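Local structure of alginate lyase (Aplysia kurodai, 5GMT) at residues A[142-145]-A[149-152]; A[177-182]-A[222-227]; A[211-214]-A[220-223]. The protein cleaves the polysaccharide alginate as a family 14 polysaccharide lyase, with a specificity for polymannuronate. One frame throughout, in Å; residues are numbered along the deposited sequence.

Contact 1 of 3, residues A[142-145]-A[149-152]; sequences MWRK and GELY
A chi1 of -176° turns the Tyr152 ring away from its own backbone N and alongside Met142, and the bend at chi2 of Arg144 (-77°) folds that chain back toward Glu150. Met142 and Tyr152 run side by side: SD sits over one ring face, 3.5 Å from the Tyr152 centroid and close to the ring normal, a Met-aromatic contact. Beyond the sulfur, Met142 CE lies over the middle of one face of the Arg144 guanidinium, 3.5 Å above its plane. The edge of that group grips Glu150 side-on. Arg144 NE meets Glu150 OE1 at 2.9 Å from above the carboxylate plane, while Arg144 NH1 reaches Glu150 OE2 at 3.0 Å, on the syn side but tilted out of that plane, and the two flat groups are turned 44° against each other. Beneath the side chains, Met142 N to Glu150 O and Glu150 N to Met142 O, both 3.0 Å, make the hydrogen-bonded pair of the antiparallel hairpin. Trp143 and Gly149 form the adjoining non-hydrogen-bonded pair; the indole lies on the opposite face from Met142, its NE1 bonded to Phe106 O. Glu150 is buried, and its carboxylate has further partners in Ser178 OG and Arg181 NE. Each of its oxygens therefore has at least two polar partners, fixing the rotation of the carboxylate, and the two arginines would be expected to stabilise its negative charge.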
loop_
_atom_site.group_PDB
_atom_site.type_symbol
_atom_site.label_atom_id
_atom_site.label_comp_id
_atom_site.label_asym_id
_atom_site.label_seq_id
_atom_site.Cartn_x
_atom_site.Cartn_y
_atom_site.Cartn_z
ATOM N N MET A 142 -1.296 2.268 -5.904
ATOM C CA MET A 142 -1.196 3.656 -6.327
ATOM C C MET A 142 -2.507 4.077 -6.943
ATOM O O MET A 142 -3.241 3.234 -7.454
ATOM C CB MET A 142 -0.058 3.868 -7.334
ATOM C CG MET A 142 1.295 4.169 -6.702
ATOM S SD MET A 142 2.495 4.832 -7.887
ATOM C CE MET A 142 1.742 6.395 -8.325
ATOM N N TRP A 143 -2.821 5.366 -6.865
ATOM C CA TRP A 143 -3.821 5.913 -7.773
ATOM C C TRP A 143 -3.068 6.575 -8.909
ATOM O O TRP A 143 -1.852 6.795 -8.835
ATOM C CB TRP A 143 -4.780 6.900 -7.083
ATOM C CG TRP A 143 -4.197 8.245 -6.721
ATOM C CD1 TRP A 143 -4.069 9.344 -7.536
ATOM C CD2 TRP A 143 -3.694 8.638 -5.441
ATOM N NE1 TRP A 143 -3.496 10.384 -6.841
ATOM C CE2 TRP A 143 -3.265 9.980 -5.550
ATOM C CE3 TRP A 143 -3.561 7.982 -4.210
ATOM C CZ2 TRP A 143 -2.707 10.675 -4.476
ATOM C CZ3 TRP A 143 -3.013 8.681 -3.142
ATOM C CH2 TRP A 143 -2.588 10.012 -3.285
ATOM N N ARG A 144 -3.794 6.840 -9.981
ATOM C CA ARG A 144 -3.217 7.461 -11.148
ATOM C C ARG A 144 -4.172 8.526 -11.632
ATOM O O ARG A 144 -5.133 8.879 -10.936
ATOM C CB ARG A 144 -2.954 6.426 -12.246
ATOM C CG ARG A 144 -1.855 5.419 -11.921
ATOM C CD ARG A 144 -0.465 6.026 -12.095
ATOM N NE ARG A 144 0.594 5.090 -11.714
ATOM C CZ ARG A 144 1.894 5.382 -11.726
ATOM N NH1 ARG A 144 2.792 4.478 -11.349
ATOM N NH2 ARG A 144 2.299 6.583 -12.121
ATOM N N LYS A 145 -3.882 9.051 -12.815
ATOM C CA LYS A 145 -4.789 9.943 -13.515
ATOM C C LYS A 145 -6.237 9.466 -13.411
ATOM O O LYS A 145 -6.516 8.281 -13.601
ATOM C CB LYS A 145 -4.354 10.026 -14.980
ATOM C CG LYS A 145 -5.246 10.832 -15.868
ATOM C CD LYS A 145 -4.915 10.581 -17.339
ATOM C CE LYS A 145 -3.404 10.602 -17.580
ATOM N NZ LYS A 145 -3.058 10.313 -19.002
ATOM N N GLY A 149 -6.691 2.906 -10.382
ATOM C CA GLY A 149 -5.827 2.271 -9.402
ATOM C C GLY A 149 -4.891 1.237 -9.996
ATOM O O GLY A 149 -5.089 0.770 -11.118
ATOM N N GLU A 150 -3.876 0.860 -9.225
ATOM C CA GLU A 150 -2.953 -0.182 -9.648
ATOM C C GLU A 150 -2.271 -0.790 -8.440
ATOM O O GLU A 150 -2.255 -0.195 -7.358
ATOM C CB GLU A 150 -1.898 0.387 -10.604
ATOM C CG GLU A 150 -0.845 1.225 -9.889
ATOM C CD GLU A 150 0.132 1.909 -10.842
ATOM O OE1 GLU A 150 -0.288 2.368 -11.924
ATOM O OE2 GLU A 150 1.328 1.984 -10.516
ATOM N N LEU A 151 -1.713 -1.978 -8.639
ATOM C CA LEU A 151 -0.693 -2.527 -7.747
ATOM C C LEU A 151 0.642 -1.906 -8.154
ATOM O O LEU A 151 0.968 -1.896 -9.325
ATOM C CB LEU A 151 -0.638 -4.056 -7.846
ATOM C CG LEU A 151 0.591 -4.752 -7.253
ATOM C CD1 LEU A 151 0.667 -4.472 -5.771
ATOM C CD2 LEU A 151 0.566 -6.258 -7.502
ATOM N N TYR A 152 1.396 -1.363 -7.200
ATOM C CA TYR A 152 2.654 -0.692 -7.513
ATOM C C TYR A 152 3.776 -1.441 -6.825
ATOM O O TYR A 152 4.064 -1.203 -5.648
ATOM C CB TYR A 152 2.622 0.760 -7.071
ATOM C CG TYR A 152 3.848 1.556 -7.445
ATOM C CD1 TYR A 152 4.203 1.735 -8.776
ATOM C CD2 TYR A 152 4.633 2.159 -6.464
ATOM C CE1 TYR A 152 5.325 2.479 -9.126
ATOM C CE2 TYR A 152 5.759 2.919 -6.805
ATOM C CZ TYR A 152 6.094 3.068 -8.140
ATOM O OH TYR A 152 7.204 3.812 -8.494
#

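Contact 2 of 3, residues A[177-182]-A[222-227]; sequences QSLGRG and QCYTAN
The ring of Tyr224 takes Gly180 squarely on one face: Gly180 CA stands 3.6 Å from the Tyr224 centroid, near the ring normal, as a CH-pi contact. Glycine has no side chain to hold the ring off, and its positive phi of 74° also suits this residue. Leu179 crosses the tyrosine obliquely at its outer end, with Leu179 CB 3.5 Å from Tyr224 OH, and farther along Leu179 CD2 rests 4.1 Å from Ala226 CB. The opposite face of the ring is backed, toward its rim, by the backbone N of Ala226. Tyr224 extends its ring away from its backbone N (chi1 158°) and across to the 177-182 segment, and its hydroxyl is hydrogen-bonded to Asp168 OD2, outside both segments. Replacing Tyr224 with an alanine would probably leave Gly180 CA without its aromatic cover and Asp168 without this hydroxyl partner. Further out, Arg181 NH2 bonds to Ser178 OG at 3.0 Å, nearly in the guanidinium plane, and both side chains also bond to Glu150. Strands 177-179 and 222-229 belong to different antiparallel sheets, and this buried contact is one of the places where the two pack face to face, as in the concanavalin-like beta sandwich expected of this family.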
loop_
_atom_site.group_PDB
_atom_site.type_symbol
_atom_site.label_atom_id
_atom_site.label_comp_id
_atom_site.label_asym_id
_atom_site.label_seq_id
_atom_site.Cartn_x
_atom_site.Cartn_y
_atom_site.Cartn_z
ATOM N N GLN A 177 6.840 -1.482 -10.495
ATOM C CA GLN A 177 6.094 -2.004 -11.634
ATOM C C GLN A 177 4.615 -1.693 -11.442
ATOM O O GLN A 177 4.083 -1.870 -10.349
ATOM C CB GLN A 177 6.311 -3.515 -11.780
ATOM C CG GLN A 177 7.756 -3.948 -11.608
ATOM C CD GLN A 177 8.668 -3.249 -12.594
ATOM O OE1 GLN A 177 8.398 -3.236 -13.797
ATOM N NE2 GLN A 177 9.727 -2.636 -12.088
ATOM N N SER A 178 3.954 -1.206 -12.485
ATOM C CA SER A 178 2.515 -0.958 -12.406
ATOM C C SER A 178 1.776 -2.188 -12.889
ATOM O O SER A 178 1.897 -2.571 -14.054
ATOM C CB SER A 178 2.112 0.265 -13.237
ATOM O OG SER A 178 2.679 1.437 -12.686
ATOM N N LEU A 179 1.023 -2.811 -11.987
ATOM C CA LEU A 179 0.243 -4.003 -12.328
ATOM C C LEU A 179 -1.248 -3.730 -12.209
ATOM O O LEU A 179 -1.731 -3.265 -11.168
ATOM C CB LEU A 179 0.630 -5.176 -11.424
ATOM C CG LEU A 179 2.008 -5.740 -11.792
ATOM C CD1 LEU A 179 2.892 -5.750 -10.564
ATOM C CD2 LEU A 179 1.885 -7.133 -12.363
ATOM N N GLY A 180 -1.969 -4.011 -13.288
ATOM C CA GLY A 180 -3.411 -3.907 -13.283
ATOM C C GLY A 180 -3.954 -2.493 -13.307
ATOM O O GLY A 180 -5.077 -2.268 -12.868
ATOM N N ARG A 181 -3.177 -1.541 -13.811
ATOM C CA ARG A 181 -3.611 -0.146 -13.803
ATOM C C ARG A 181 -4.925 0.008 -14.549
ATOM O O ARG A 181 -5.067 -0.444 -15.690
ATOM C CB ARG A 181 -2.547 0.774 -14.405
ATOM C CG ARG A 181 -2.859 2.268 -14.249
ATOM C CD ARG A 181 -1.880 3.132 -15.041
ATOM N NE ARG A 181 -0.504 3.006 -14.559
ATOM C CZ ARG A 181 0.535 3.616 -15.124
ATOM N NH1 ARG A 181 0.347 4.384 -16.192
ATOM N NH2 ARG A 181 1.757 3.452 -14.639
ATOM N N GLY A 182 -5.898 0.617 -13.879
ATOM C CA GLY A 182 -7.194 0.879 -14.480
ATOM C C GLY A 182 -8.212 -0.226 -14.305
ATOM O O GLY A 182 -9.382 -0.051 -14.666
ATOM N N GLN A 222 -14.686 -4.188 -7.690
ATOM C CA GLN A 222 -13.824 -4.506 -8.827
ATOM C C GLN A 222 -12.543 -5.164 -8.326
ATOM O O GLN A 222 -11.877 -4.633 -7.440
ATOM C CB GLN A 222 -13.506 -3.254 -9.649
ATOM C CG GLN A 222 -14.701 -2.783 -10.483
ATOM C CD GLN A 222 -14.330 -1.812 -11.585
ATOM O OE1 GLN A 222 -13.639 -0.819 -11.356
ATOM N NE2 GLN A 222 -14.795 -2.097 -12.797
ATOM N N CYS A 223 -12.205 -6.325 -8.879
ATOM C CA CYS A 223 -11.017 -7.029 -8.416
ATOM C C CYS A 223 -10.038 -7.213 -9.554
ATOM O O CYS A 223 -10.430 -7.283 -10.719
ATOM C CB CYS A 223 -11.371 -8.393 -7.830
ATOM S SG CYS A 223 -12.440 -8.364 -6.384
ATOM N N TYR A 224 -8.761 -7.296 -9.201
ATOM C CA TYR A 224 -7.710 -7.607 -10.158
ATOM C C TYR A 224 -6.774 -8.620 -9.539
ATOM O O TYR A 224 -6.360 -8.447 -8.396
ATOM C CB TYR A 224 -6.935 -6.352 -10.548
ATOM C CG TYR A 224 -5.557 -6.648 -11.084
ATOM C CD1 TYR A 224 -5.392 -7.338 -12.278
ATOM C CD2 TYR A 224 -4.419 -6.236 -10.397
ATOM C CE1 TYR A 224 -4.128 -7.615 -12.776
ATOM C CE2 TYR A 224 -3.156 -6.508 -10.885
ATOM C CZ TYR A 224 -3.016 -7.197 -12.075
ATOM O OH TYR A 224 -1.756 -7.465 -12.552
ATOM N N THR A 225 -6.451 -9.676 -10.277
ATOM C CA THR A 225 -5.472 -10.636 -9.788
ATOM C C THR A 225 -4.207 -10.592 -10.631
ATOM O O THR A 225 -4.241 -10.862 -11.825
ATOM C CB THR A 225 -6.026 -12.063 -9.774
ATOM O OG1 THR A 225 -7.107 -12.147 -8.828
ATOM C CG2 THR A 225 -4.936 -13.042 -9.368
ATOM N N ALA A 226 -3.101 -10.218 -9.997
ATOM C CA ALA A 226 -1.780 -10.331 -10.606
ATOM C C ALA A 226 -1.202 -11.706 -10.301
ATOM O O ALA A 226 -0.815 -11.976 -9.170
ATOM C CB ALA A 226 -0.846 -9.241 -10.081
ATOM N N ASN A 227 -1.130 -12.596 -11.276
ATOM C CA ASN A 227 -0.501 -13.856 -10.929
ATOM C C ASN A 227 0.838 -14.025 -11.617
ATOM O O ASN A 227 1.322 -13.100 -12.279
ATOM C CB ASN A 227 -1.430 -15.036 -11.203
ATOM C CG ASN A 227 -1.921 -15.088 -12.602
ATOM O OD1 ASN A 227 -1.196 -14.768 -13.555
ATOM N ND2 ASN A 227 -3.183 -15.500 -12.753
#

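Contact 3 of 3, residues A[211-214]-A[220-223]; sequences KICV and SQQC
Cys213 and Cys223 are joined across the strands by a disulfide, with SG to SG at 2.0 Å and a chi3 of 110°. Both sulfurs lie anti to their own carbonyl carbons (chi1 -66° for Cys213, -62° for Cys223), which turns them toward each other above one face of the sheet. The two cysteines form a non-hydrogen-bonded antiparallel pair, their backbones not bonded to each other; their CA atoms are 4.0 Å apart. The next pair supplies the backbone bonds: Val214 N donates to Gln222 O and Gln222 N to Val214 O, each at 2.9 Å and nearly straight. Lys211 and Cys213 turn their backbone groups to the other neighbour, bonding to Glu197 and Ser195 of strand 191-199, whereas Ile212 bonds to Tyr224, continuing the hairpin ladder. Weaker CA-H...O contacts fill in between; Cys223 CA lies 3.1 Å from Ile212 O and Cys213 CA 3.4 Å from Gln222 O, so both carbonyl oxygens have a C-H neighbour as well as an N-H donor. On the disulfide side, the extended Gln221 chain brings its amide NE2 to 3.6 Å from Cys213 CB, a van der Waals approach, and the long Lys211 chain carries CE to 4.2 Å from Cys223 SG. On the other face, Val214 and Gln222 both touch Phe184, and Ile212 joins them there. Together these features describe an antiparallel beta hairpin, strands 208-216 and 222-229, cross-linked by a disulfide through a non-hydrogen-bonded pair near its turn, in one sheet of a beta sandwich.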
loop_
_atom_site.group_PDB
_atom_site.type_symbol
_atom_site.label_atom_id
_atom_site.label_comp_id
_atom_site.label_asym_id
_atom_site.label_seq_id
_atom_site.Cartn_x
_atom_site.Cartn_y
_atom_site.Cartn_z
ATOM N N LYS A 211 -4.051 -10.383 -5.250
ATOM C CA LYS A 211 -5.425 -10.089 -5.647
ATOM C C LYS A 211 -5.886 -8.857 -4.892
ATOM O O LYS A 211 -5.873 -8.830 -3.659
ATOM C CB LYS A 211 -6.349 -11.281 -5.357
ATOM C CG LYS A 211 -7.815 -11.026 -5.734
ATOM C CD LYS A 211 -8.731 -12.170 -5.315
ATOM C CE LYS A 211 -10.165 -11.869 -5.732
ATOM N NZ LYS A 211 -11.127 -12.929 -5.328
ATOM N N ILE A 212 -6.265 -7.826 -5.636
ATOM C CA ILE A 212 -6.748 -6.600 -5.040
ATOM C C ILE A 212 -8.217 -6.417 -5.382
ATOM O O ILE A 212 -8.598 -6.530 -6.546
ATOM C CB ILE A 212 -5.941 -5.389 -5.542
ATOM C CG1 ILE A 212 -4.488 -5.473 -5.037
ATOM C CG2 ILE A 212 -6.618 -4.082 -5.127
ATOM C CD1 ILE A 212 -3.599 -4.401 -5.636
ATOM N N CYS A 213 -9.039 -6.155 -4.371
ATOM C CA CYS A 213 -10.438 -5.834 -4.617
ATOM C C CYS A 213 -10.700 -4.460 -4.037
ATOM O O CYS A 213 -10.243 -4.148 -2.941
ATOM C CB CYS A 213 -11.371 -6.870 -3.992
ATOM S SG CYS A 213 -11.247 -8.504 -4.732
ATOM N N VAL A 214 -11.426 -3.634 -4.779
ATOM C CA VAL A 214 -11.780 -2.306 -4.296
ATOM C C VAL A 214 -13.274 -2.119 -4.481
ATOM O O VAL A 214 -13.816 -2.468 -5.529
ATOM C CB VAL A 214 -11.006 -1.195 -5.056
ATOM C CG1 VAL A 214 -11.491 0.193 -4.659
ATOM C CG2 VAL A 214 -9.491 -1.332 -4.841
ATOM N N SER A 220 -20.316 -1.650 -7.400
ATOM C CA SER A 220 -19.858 -3.026 -7.456
ATOM C C SER A 220 -18.371 -3.110 -7.158
ATOM O O SER A 220 -17.595 -2.214 -7.500
ATOM C CB SER A 220 -20.152 -3.643 -8.824
ATOM O OG SER A 220 -21.537 -3.907 -8.965
ATOM N N GLN A 221 -18.007 -4.194 -6.492
ATOM C CA GLN A 221 -16.624 -4.553 -6.257
ATOM C C GLN A 221 -15.896 -4.729 -7.583
ATOM O O GLN A 221 -16.439 -5.329 -8.509
ATOM C CB GLN A 221 -16.576 -5.835 -5.443
ATOM C CG GLN A 221 -15.246 -6.176 -4.856
ATOM C CD GLN A 221 -15.301 -7.498 -4.127
ATOM O OE1 GLN A 221 -15.814 -8.481 -4.648
ATOM N NE2 GLN A 221 -14.791 -7.521 -2.913
ATOM N N GLN A 222 -14.686 -4.188 -7.690
ATOM C CA GLN A 222 -13.824 -4.506 -8.827
ATOM C C GLN A 222 -12.543 -5.164 -8.326
ATOM O O GLN A 222 -11.877 -4.633 -7.440
ATOM C CB GLN A 222 -13.506 -3.254 -9.649
ATOM C CG GLN A 222 -14.701 -2.783 -10.483
ATOM C CD GLN A 222 -14.330 -1.812 -11.585
ATOM O OE1 GLN A 222 -13.639 -0.819 -11.356
ATOM N NE2 GLN A 222 -14.795 -2.097 -12.797
ATOM N N CYS A 223 -12.205 -6.325 -8.879
ATOM C CA CYS A 223 -11.017 -7.029 -8.416
ATOM C C CYS A 223 -10.038 -7.213 -9.554
ATOM O O CYS A 223 -10.430 -7.283 -10.719
ATOM C CB CYS A 223 -11.371 -8.393 -7.830
ATOM S SG CYS A 223 -12.440 -8.364 -6.384
#

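The three contacts sample the two antiparallel sheets of the sandwich. Contact 1 is a hairpin within one sheet, contact 3 a hairpin within the other, and contact 2 bridges the two. Centres of contacts 1 and 2 lie about 9 Å apart, those of 2 and 3 about 10 Å, and those of 1 and 3 about 13 Å. Contact 1 closes along the chain before contact 2 opens at 177-182; segment 211-214 of contact 3 then falls between the segments of contact 2, and both end on strand 222-229, sharing Gln222 and Cys223. Glu150 bonds to Ser178 and Arg181, continuing the polar network from strand 149-154 into contact 2, while Leu151 packs on Ile212 between the sheets.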